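Local coordinates for UDP-glucose:anthocyanidin 3-O-glucosyltransferase (PDB 4REL), which belongs to a plant glycosyltransferase family with the GT-B fold, in which two Rossmann-like domains face each other across a cleft, at residues Arg152-Cys155 / Ser156-Lys160; Glu189-Phe192 / Ser193-Asn197; Val223-Met226 / Arg227-Leu230. All coordinates share one frame; numbering follows the deposited sequence.

Contact 1: Arg152-Cys155 / Ser156-Lys160; sequences RDKC and SKDAK
Lys154 O, in the last turn of helix 148-157, receives the N-H of Asp158 at 2.9 Å (N to O; N-H...O 156°) and, more weakly, that of Lys157. Lys154 and Asp158 also meet through their side chains. Their stems run alongside each other and point the same way, with Lys154 CG resting 3.8 Å from Asp158 CB. The lysine chain then bends at chi3 (-94°) and again at chi4, which carries NZ round to a salt bridge with Asp158 OD2 (2.9 Å). The ammonium arrives from above the carboxylate plane, and it has a weak second partner in Thr163 O of the following loop. The other carboxylate oxygen, Asp158 OD1, accepts the N-H of Ala159 at 3.1 Å on its anti side, so both ends of the carboxylate are engaged and its rotation is restrained. One residue back, Asp153 and Lys157 pair more loosely: the extended lysine lays CE 3.2 Å from Asp153 OD1, while NZ stands 3.6 Å from OD1 in a salt bridge of mainly electrostatic character. Where the chain leaves the helix, a water donates to both Cys155 O and Asp158 O and spans the turn. These are i to i+4 salt bridges along the last turn of a surface helix, one of them pairing Lys154, which also packs on Leu164 and Val175, with the first residue to leave helical angles.

Contact 2: Glu189-Phe192 / Ser193-Asn197; sequences ETLF and SRTLN. With KMP (3,5,7-trihydroxy-2-(4-hydroxyphenyl)-4H-chromen-4-one), chain B.
Glu189 and Arg194 form a long salt bridge, OE2 to NE 3.7 Å, in which charge alone acts: Glu189 OE2 stands well out of the guanidinium plane, while the guanidinium, in the conformer described, places one face over Glu189 CB. Glu189 OE1 is held by Gly186 N. At the start of the helix that follows, Thr190 and Ser193 form a capping box. Thr190 OG1, as the N-cap group, accepts Ser193 N at 3.0 Å, and Ser193 OG in return takes Thr190 N at 2.9 Å in a nearly straight bond (168°). Ser193 OG also accepts from a water that lies close to Glu189 OE2 and Asn197 OD1. Further along, Leu191 O is gripped twice by a single residue: Thr195 N (3.0 Å) and Thr195 OG1 (2.8 Å) both donate to Leu191 O, approaching from opposite faces of the carbonyl plane. The hydroxyl can fold back in this way because OG1 sits beside the backbone N (chi1 -62°). On the ligand side of the helix, Phe192 and Leu196 meet through CE1 and CD1 (3.5 Å). The Phe192 ring turns its edge to the ligand KMP, with CZ 3.4 Å from KMP O12, and Leu196 uses its other methyl, CD2, to touch KMP C6 at 3.5 Å. Leu82 packs on Phe192 and Phe116 on Leu196, both further residues of the pocket.

Contact 3: Val223-Met226 / Arg227-Leu230; sequences VKYM and RSKL
Tyr225 and Lys229 lie one helical turn apart, and the lysine chain climbs past the ring: CG sits over one ring face, displaced toward its rim, and CE comes within 3.4 Å of Tyr225 OH. A bend at chi2 (-67°) steers the chain along this path. A water in the plane of the ring, at its edge, joins the two polar ends, 2.6 Å from Tyr225 OH and accepting from Lys229 NZ at 2.8 Å. Beside them, Ser228 OG donates to Tyr225 O (2.6 Å), with the hydroxyl turned back onto the helix backbone. Next round the helix, Met226 CE touches Leu230 CD1 at 3.6 Å; two bends in the methionine chain bring its methyl there. Met226 O takes Lys229 N from above its carbonyl plane, 68° out of it, and Leu230 N only weakly, as the helix gives way to the loop. In the next shell, Asn147 ND2 is hydrogen-bonded to Tyr225 OH, and Phe146 and Pro168 pack on the tyrosine. Met226 and Val223 rest on Leu233 of the edge strand 233-235, placing this helix within the beta-alpha-beta unit of strands 208-211 and 233-235. Because the shared water accepts from Lys229 NZ, the positive charge of the ammonium would be expected to polarise that water, while Tyr225 OH is tied to both the water and Asn147.

In the fold
The three contacts follow one another along the chain, on helices 148-157, 191-197 and 220-229. Contact 2 supplies Phe192 and Leu196 to the ligand pocket, where His17 and Asp181 hydrogen-bond to KMP. Contact 1 lies on the neighbouring helix, its centre about 20 Å from that of contact 2, yet the two touch: Arg152 NH2 packs 3.1 Å from Asn197 OD1, while Arg152 NE is hydrogen-bonded to Met182 O. The Arg152 side chain is about 10 Å from KMP. Contact 3 stands apart, its nearest atoms about 11 Å from contact 2 and about 13 Å from contact 1, with the Met226 side chain about 13 Å from the ligand.

Contact 1: Arg152-Cys155 / Ser156-Lys160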
loop_
_atom_site.group_PDB
_atom_site.type_symbol
_atom_site.label_atom_id
_atom_site.label_comp_id
_atom_site.label_asym_id
_atom_site.label_seq_id
_atom_site.Cartn_x
_atom_site.Cartn_y
_atom_site.Cartn_z
ATOM N N ARG A 152 -4.405 -4.464 -22.664
ATOM C CA ARG A 152 -5.607 -3.863 -23.237
ATOM C C ARG A 152 -6.203 -4.759 -24.305
ATOM O O ARG A 152 -7.426 -4.922 -24.382
ATOM C CB ARG A 152 -5.310 -2.487 -23.826
ATOM C CG ARG A 152 -4.964 -1.464 -22.759
ATOM C CD ARG A 152 -4.800 -0.084 -23.342
ATOM N NE ARG A 152 -4.687 0.924 -22.289
ATOM C CZ ARG A 152 -4.323 2.182 -22.509
ATOM N NH1 ARG A 152 -4.022 2.576 -23.738
ATOM N NH2 ARG A 152 -4.247 3.039 -21.502
ATOM N N ASP A 153 -5.344 -5.338 -25.136
ATOM C CA ASP A 153 -5.827 -6.214 -26.197
ATOM C C ASP A 153 -6.522 -7.444 -25.616
ATOM O O ASP A 153 -7.621 -7.808 -26.047
ATOM C CB ASP A 153 -4.688 -6.627 -27.131
ATOM C CG ASP A 153 -5.200 -7.141 -28.467
ATOM O OD1 ASP A 153 -6.218 -6.601 -28.954
ATOM O OD2 ASP A 153 -4.596 -8.085 -29.022
ATOM N N LYS A 154 -5.891 -8.078 -24.633
ATOM C CA LYS A 154 -6.476 -9.256 -24.001
ATOM C C LYS A 154 -7.772 -8.915 -23.249
ATOM O O LYS A 154 -8.756 -9.644 -23.340
ATOM C CB LYS A 154 -5.464 -9.940 -23.069
ATOM C CG LYS A 154 -5.968 -11.256 -22.471
ATOM C CD LYS A 154 -4.826 -12.116 -21.948
ATOM C CE LYS A 154 -4.353 -13.123 -22.984
ATOM N NZ LYS A 154 -5.096 -14.421 -22.921
ATOM N N CYS A 155 -7.780 -7.803 -22.519
ATOM C CA CYS A 155 -8.981 -7.429 -21.769
ATOM C C CYS A 155 -10.147 -7.107 -22.690
ATOM O O CYS A 155 -11.306 -7.281 -22.318
ATOM C CB CYS A 155 -8.706 -6.260 -20.825
ATOM S SG CYS A 155 -7.608 -6.702 -19.463
ATOM N N SER A 156 -9.831 -6.654 -23.897
ATOM C CA SER A 156 -10.864 -6.291 -24.862
ATOM C C SER A 156 -11.415 -7.495 -25.630
ATOM O O SER A 156 -12.600 -7.535 -25.963
ATOM C CB SER A 156 -10.323 -5.259 -25.851
ATOM O OG SER A 156 -11.269 -5.006 -26.874
ATOM N N LYS A 157 -10.558 -8.470 -25.910
ATOM C CA LYS A 157 -10.918 -9.573 -26.807
ATOM C C LYS A 157 -11.240 -10.885 -26.101
ATOM O O LYS A 157 -12.110 -11.641 -26.537
ATOM C CB LYS A 157 -9.780 -9.836 -27.792
ATOM C CG LYS A 157 -9.543 -8.743 -28.811
ATOM C CD LYS A 157 -8.313 -9.093 -29.634
ATOM C CE LYS A 157 -8.178 -8.230 -30.876
ATOM N NZ LYS A 157 -7.043 -8.719 -31.711
ATOM N N ASP A 158 -10.515 -11.163 -25.024
ATOM C CA ASP A 158 -10.575 -12.463 -24.361
ATOM C C ASP A 158 -11.618 -12.513 -23.236
ATOM O O ASP A 158 -12.272 -11.515 -22.942
ATOM C CB ASP A 158 -9.185 -12.824 -23.818
ATOM C CG ASP A 158 -8.753 -14.228 -24.196
ATOM O OD1 ASP A 158 -9.609 -15.144 -24.207
ATOM O OD2 ASP A 158 -7.550 -14.409 -24.486
ATOM N N ALA A 159 -11.764 -13.681 -22.614
ATOM C CA ALA A 159 -12.753 -13.880 -21.557
ATOM C C ALA A 159 -12.294 -13.206 -20.274
ATOM O O ALA A 159 -11.109 -12.940 -20.106
ATOM C CB ALA A 159 -12.982 -15.358 -21.317
ATOM N N LYS A 160 -13.224 -12.952 -19.361
ATOM C CA LYS A 160 -12.891 -12.218 -18.141
ATOM C C LYS A 160 -11.968 -12.997 -17.210
ATOM O O LYS A 160 -11.201 -12.408 -16.442
ATOM C CB LYS A 160 -14.161 -11.784 -17.404
ATOM C CG LYS A 160 -14.940 -10.693 -18.125
ATOM C CD LYS A 160 -13.989 -9.620 -18.642
ATOM C CE LYS A 160 -14.715 -8.360 -19.092
ATOM N NZ LYS A 160 -15.439 -8.533 -20.382
HETATM O O HOH W 1 -12.600 -9.429 -21.497
#

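Contact 2: Glu189-Phe192 / Ser193-Asn197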
loop_
_atom_site.group_PDB
_atom_site.type_symbol
_atom_site.label_atom_id
_atom_site.label_comp_id
_atom_site.label_asym_id
_atom_site.label_seq_id
_atom_site.Cartn_x
_atom_site.Cartn_y
_atom_site.Cartn_z
ATOM N N GLU A 189 -10.124 8.669 -19.471
ATOM C CA GLU A 189 -8.726 8.819 -19.028
ATOM C C GLU A 189 -8.574 10.043 -18.149
ATOM O O GLU A 189 -9.231 11.061 -18.359
ATOM C CB GLU A 189 -7.765 8.957 -20.204
ATOM C CG GLU A 189 -7.753 7.782 -21.149
ATOM C CD GLU A 189 -6.663 7.898 -22.194
ATOM O OE1 GLU A 189 -6.988 7.857 -23.402
ATOM O OE2 GLU A 189 -5.483 8.023 -21.802
ATOM N N THR A 190 -7.697 9.951 -17.162
ATOM C CA THR A 190 -7.464 11.082 -16.278
ATOM C C THR A 190 -5.976 11.376 -16.279
ATOM O O THR A 190 -5.184 10.551 -16.739
ATOM C CB THR A 190 -7.926 10.779 -14.845
ATOM O OG1 THR A 190 -7.190 9.657 -14.337
ATOM C CG2 THR A 190 -9.432 10.467 -14.815
ATOM N N LEU A 191 -5.583 12.542 -15.774
ATOM C CA LEU A 191 -4.160 12.842 -15.694
ATOM C C LEU A 191 -3.476 11.773 -14.852
ATOM O O LEU A 191 -2.351 11.362 -15.142
ATOM C CB LEU A 191 -3.916 14.239 -15.104
ATOM C CG LEU A 191 -2.454 14.590 -14.834
ATOM C CD1 LEU A 191 -1.633 14.506 -16.103
ATOM C CD2 LEU A 191 -2.362 15.995 -14.236
ATOM N N PHE A 192 -4.177 11.294 -13.828
ATOM C CA PHE A 192 -3.644 10.238 -12.971
ATOM C C PHE A 192 -3.453 8.939 -13.753
ATOM O O PHE A 192 -2.402 8.308 -13.666
ATOM C CB PHE A 192 -4.559 10.022 -11.765
ATOM C CG PHE A 192 -4.143 8.889 -10.872
ATOM C CD1 PHE A 192 -2.964 8.953 -10.147
ATOM C CD2 PHE A 192 -4.949 7.771 -10.736
ATOM C CE1 PHE A 192 -2.585 7.913 -9.311
ATOM C CE2 PHE A 192 -4.574 6.726 -9.903
ATOM C CZ PHE A 192 -3.392 6.801 -9.189
ATOM N N SER A 193 -4.456 8.533 -14.526
ATOM C CA SER A 193 -4.311 7.287 -15.279
ATOM C C SER A 193 -3.212 7.391 -16.325
ATOM O O SER A 193 -2.474 6.429 -16.548
ATOM C CB SER A 193 -5.632 6.824 -15.918
ATOM O OG SER A 193 -5.979 7.623 -17.032
ATOM N N ARG A 194 -3.091 8.552 -16.965
ATOM C CA ARG A 194 -2.054 8.764 -17.972
ATOM C C ARG A 194 -0.663 8.703 -17.355
ATOM O O ARG A 194 0.285 8.192 -17.961
ATOM C CB ARG A 194 -2.253 10.108 -18.674
ATOM C CG ARG A 194 -3.544 10.183 -19.475
ATOM C CD ARG A 194 -3.663 11.504 -20.225
ATOM N NE ARG A 194 -4.871 11.561 -21.045
ATOM C CZ ARG A 194 -6.008 12.140 -20.666
ATOM N NH1 ARG A 194 -6.095 12.723 -19.478
ATOM N NH2 ARG A 194 -7.056 12.139 -21.478
ATOM N N THR A 195 -0.550 9.240 -16.148
ATOM C CA THR A 195 0.699 9.197 -15.398
ATOM C C THR A 195 1.092 7.746 -15.074
ATOM O O THR A 195 2.236 7.334 -15.303
ATOM C CB THR A 195 0.578 10.035 -14.112
ATOM O OG1 THR A 195 0.339 11.407 -14.462
ATOM C CG2 THR A 195 1.837 9.950 -13.297
ATOM N N LEU A 196 0.148 6.964 -14.558
ATOM C CA LEU A 196 0.428 5.556 -14.290
ATOM C C LEU A 196 0.810 4.825 -15.574
ATOM O O LEU A 196 1.765 4.048 -15.596
ATOM C CB LEU A 196 -0.748 4.870 -13.578
ATOM C CG LEU A 196 -0.625 4.856 -12.045
ATOM C CD1 LEU A 196 -0.395 6.253 -11.469
ATOM C CD2 LEU A 196 -1.845 4.229 -11.404
ATOM N N ASN A 197 0.105 5.104 -16.665
ATOM C CA ASN A 197 0.397 4.412 -17.913
ATOM C C ASN A 197 1.751 4.758 -18.520
ATOM O O ASN A 197 2.204 4.083 -19.431
ATOM C CB ASN A 197 -0.703 4.666 -18.934
ATOM C CG ASN A 197 -1.985 3.964 -18.573
ATOM O OD1 ASN A 197 -3.074 4.387 -18.966
ATOM N ND2 ASN A 197 -1.866 2.890 -17.799
HETATM C C1 KMP B . -3.342 1.348 -9.704
HETATM C C2 KMP B . -2.657 1.427 -8.504
HETATM C C3 KMP B . -3.035 2.478 -7.535
HETATM C C4 KMP B . -4.133 3.408 -7.871
HETATM C C5 KMP B . -4.757 3.252 -9.103
HETATM C C6 KMP B . -4.369 2.245 -9.992
HETATM C C9 KMP B . -2.340 2.609 -6.234
HETATM C C10 KMP B . -2.782 3.692 -5.326
HETATM C C11 KMP B . -3.902 4.586 -5.764
HETATM C C14 KMP B . -4.415 5.702 -4.909
HETATM C C15 KMP B . -3.725 6.155 -3.786
HETATM C C16 KMP B . -4.233 7.190 -3.016
HETATM C C17 KMP B . -5.439 7.780 -3.359
HETATM C C18 KMP B . -6.133 7.337 -4.478
HETATM C C19 KMP B . -5.619 6.304 -5.250
HETATM O O12 KMP B . -4.509 4.396 -6.991
HETATM O O13 KMP B . -1.410 1.827 -5.926
HETATM O O24 KMP B . -5.936 8.794 -2.597
HETATM O O27 KMP B . -2.157 3.817 -4.122
HETATM O O29 KMP B . -5.016 2.140 -11.185
HETATM O O30 KMP B . -1.650 0.561 -8.203
HETATM O O HOH W 2 -4.930 6.790 -19.337
#

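Contact 3: Val223-Met226 / Arg227-Leu230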
loop_
_atom_site.group_PDB
_atom_site.type_symbol
_atom_site.label_atom_id
_atom_site.label_comp_id
_atom_site.label_asym_id
_atom_site.label_seq_id
_atom_site.Cartn_x
_atom_site.Cartn_y
_atom_site.Cartn_z
ATOM N N VAL A 223 10.468 -11.400 -10.371
ATOM C CA VAL A 223 11.589 -10.606 -9.896
ATOM C C VAL A 223 12.636 -10.528 -10.994
ATOM O O VAL A 223 13.143 -9.446 -11.284
ATOM C CB VAL A 223 12.195 -11.177 -8.601
ATOM C CG1 VAL A 223 13.446 -10.400 -8.204
ATOM C CG2 VAL A 223 11.159 -11.147 -7.473
ATOM N N LYS A 224 12.932 -11.667 -11.624
ATOM C CA LYS A 224 13.887 -11.687 -12.735
ATOM C C LYS A 224 13.417 -10.820 -13.891
ATOM O O LYS A 224 14.202 -10.077 -14.468
ATOM C CB LYS A 224 14.151 -13.112 -13.230
ATOM C CG LYS A 224 15.035 -13.917 -12.307
ATOM C CD LYS A 224 15.433 -15.232 -12.959
ATOM C CE LYS A 224 16.436 -15.983 -12.099
ATOM N NZ LYS A 224 16.927 -17.218 -12.772
ATOM N N TYR A 225 12.135 -10.911 -14.224
ATOM C CA TYR A 225 11.579 -10.066 -15.275
ATOM C C TYR A 225 11.785 -8.577 -14.975
ATOM O O TYR A 225 12.218 -7.815 -15.843
ATOM C CB TYR A 225 10.092 -10.380 -15.493
ATOM C CG TYR A 225 9.420 -9.509 -16.533
ATOM C CD1 TYR A 225 9.591 -9.757 -17.888
ATOM C CD2 TYR A 225 8.600 -8.451 -16.156
ATOM C CE1 TYR A 225 8.964 -8.970 -18.842
ATOM C CE2 TYR A 225 7.971 -7.655 -17.105
ATOM C CZ TYR A 225 8.160 -7.922 -18.442
ATOM O OH TYR A 225 7.542 -7.150 -19.387
ATOM N N MET A 226 11.494 -8.154 -13.750
ATOM C CA MET A 226 11.645 -6.745 -13.434
ATOM C C MET A 226 13.104 -6.321 -13.442
ATOM O O MET A 226 13.416 -5.204 -13.827
ATOM C CB MET A 226 10.977 -6.386 -12.107
ATOM C CG MET A 226 9.461 -6.496 -12.143
ATOM S SD MET A 226 8.706 -5.511 -13.467
ATOM C CE MET A 226 9.567 -3.967 -13.199
ATOM N N ARG A 227 14.005 -7.210 -13.030
ATOM C CA ARG A 227 15.430 -6.882 -13.068
ATOM C C ARG A 227 15.880 -6.625 -14.500
ATOM O O ARG A 227 16.767 -5.810 -14.745
ATOM C CB ARG A 227 16.281 -7.988 -12.438
ATOM C CG ARG A 227 16.065 -8.145 -10.948
ATOM C CD ARG A 227 17.143 -9.001 -10.296
ATOM N NE ARG A 227 16.756 -9.377 -8.939
ATOM C CZ ARG A 227 16.802 -8.558 -7.893
ATOM N NH1 ARG A 227 17.241 -7.312 -8.032
ATOM N NH2 ARG A 227 16.424 -8.994 -6.700
ATOM N N SER A 228 15.261 -7.325 -15.442
ATOM C CA SER A 228 15.620 -7.182 -16.849
ATOM C C SER A 228 15.111 -5.865 -17.440
ATOM O O SER A 228 15.548 -5.444 -18.510
ATOM C CB SER A 228 15.084 -8.356 -17.669
ATOM O OG SER A 228 13.718 -8.174 -17.972
ATOM N N LYS A 229 14.194 -5.210 -16.738
ATOM C CA LYS A 229 13.605 -3.964 -17.231
ATOM C C LYS A 229 14.195 -2.719 -16.589
ATOM O O LYS A 229 14.046 -1.619 -17.121
ATOM C CB LYS A 229 12.094 -3.959 -16.985
ATOM C CG LYS A 229 11.339 -5.040 -17.761
ATOM C CD LYS A 229 11.381 -4.775 -19.268
ATOM C CE LYS A 229 10.576 -5.815 -20.035
ATOM N NZ LYS A 229 10.373 -5.431 -21.470
ATOM N N LEU A 230 14.837 -2.890 -15.438
ATOM C CA LEU A 230 15.248 -1.750 -14.615
ATOM C C LEU A 230 16.756 -1.675 -14.445
ATOM O O LEU A 230 17.454 -2.678 -14.594
ATOM C CB LEU A 230 14.568 -1.826 -13.240
ATOM C CG LEU A 230 13.035 -1.915 -13.245
ATOM C CD1 LEU A 230 12.514 -2.288 -11.854
ATOM C CD2 LEU A 230 12.383 -0.622 -13.744
HETATM O O HOH W 3 8.337 -7.298 -21.839
#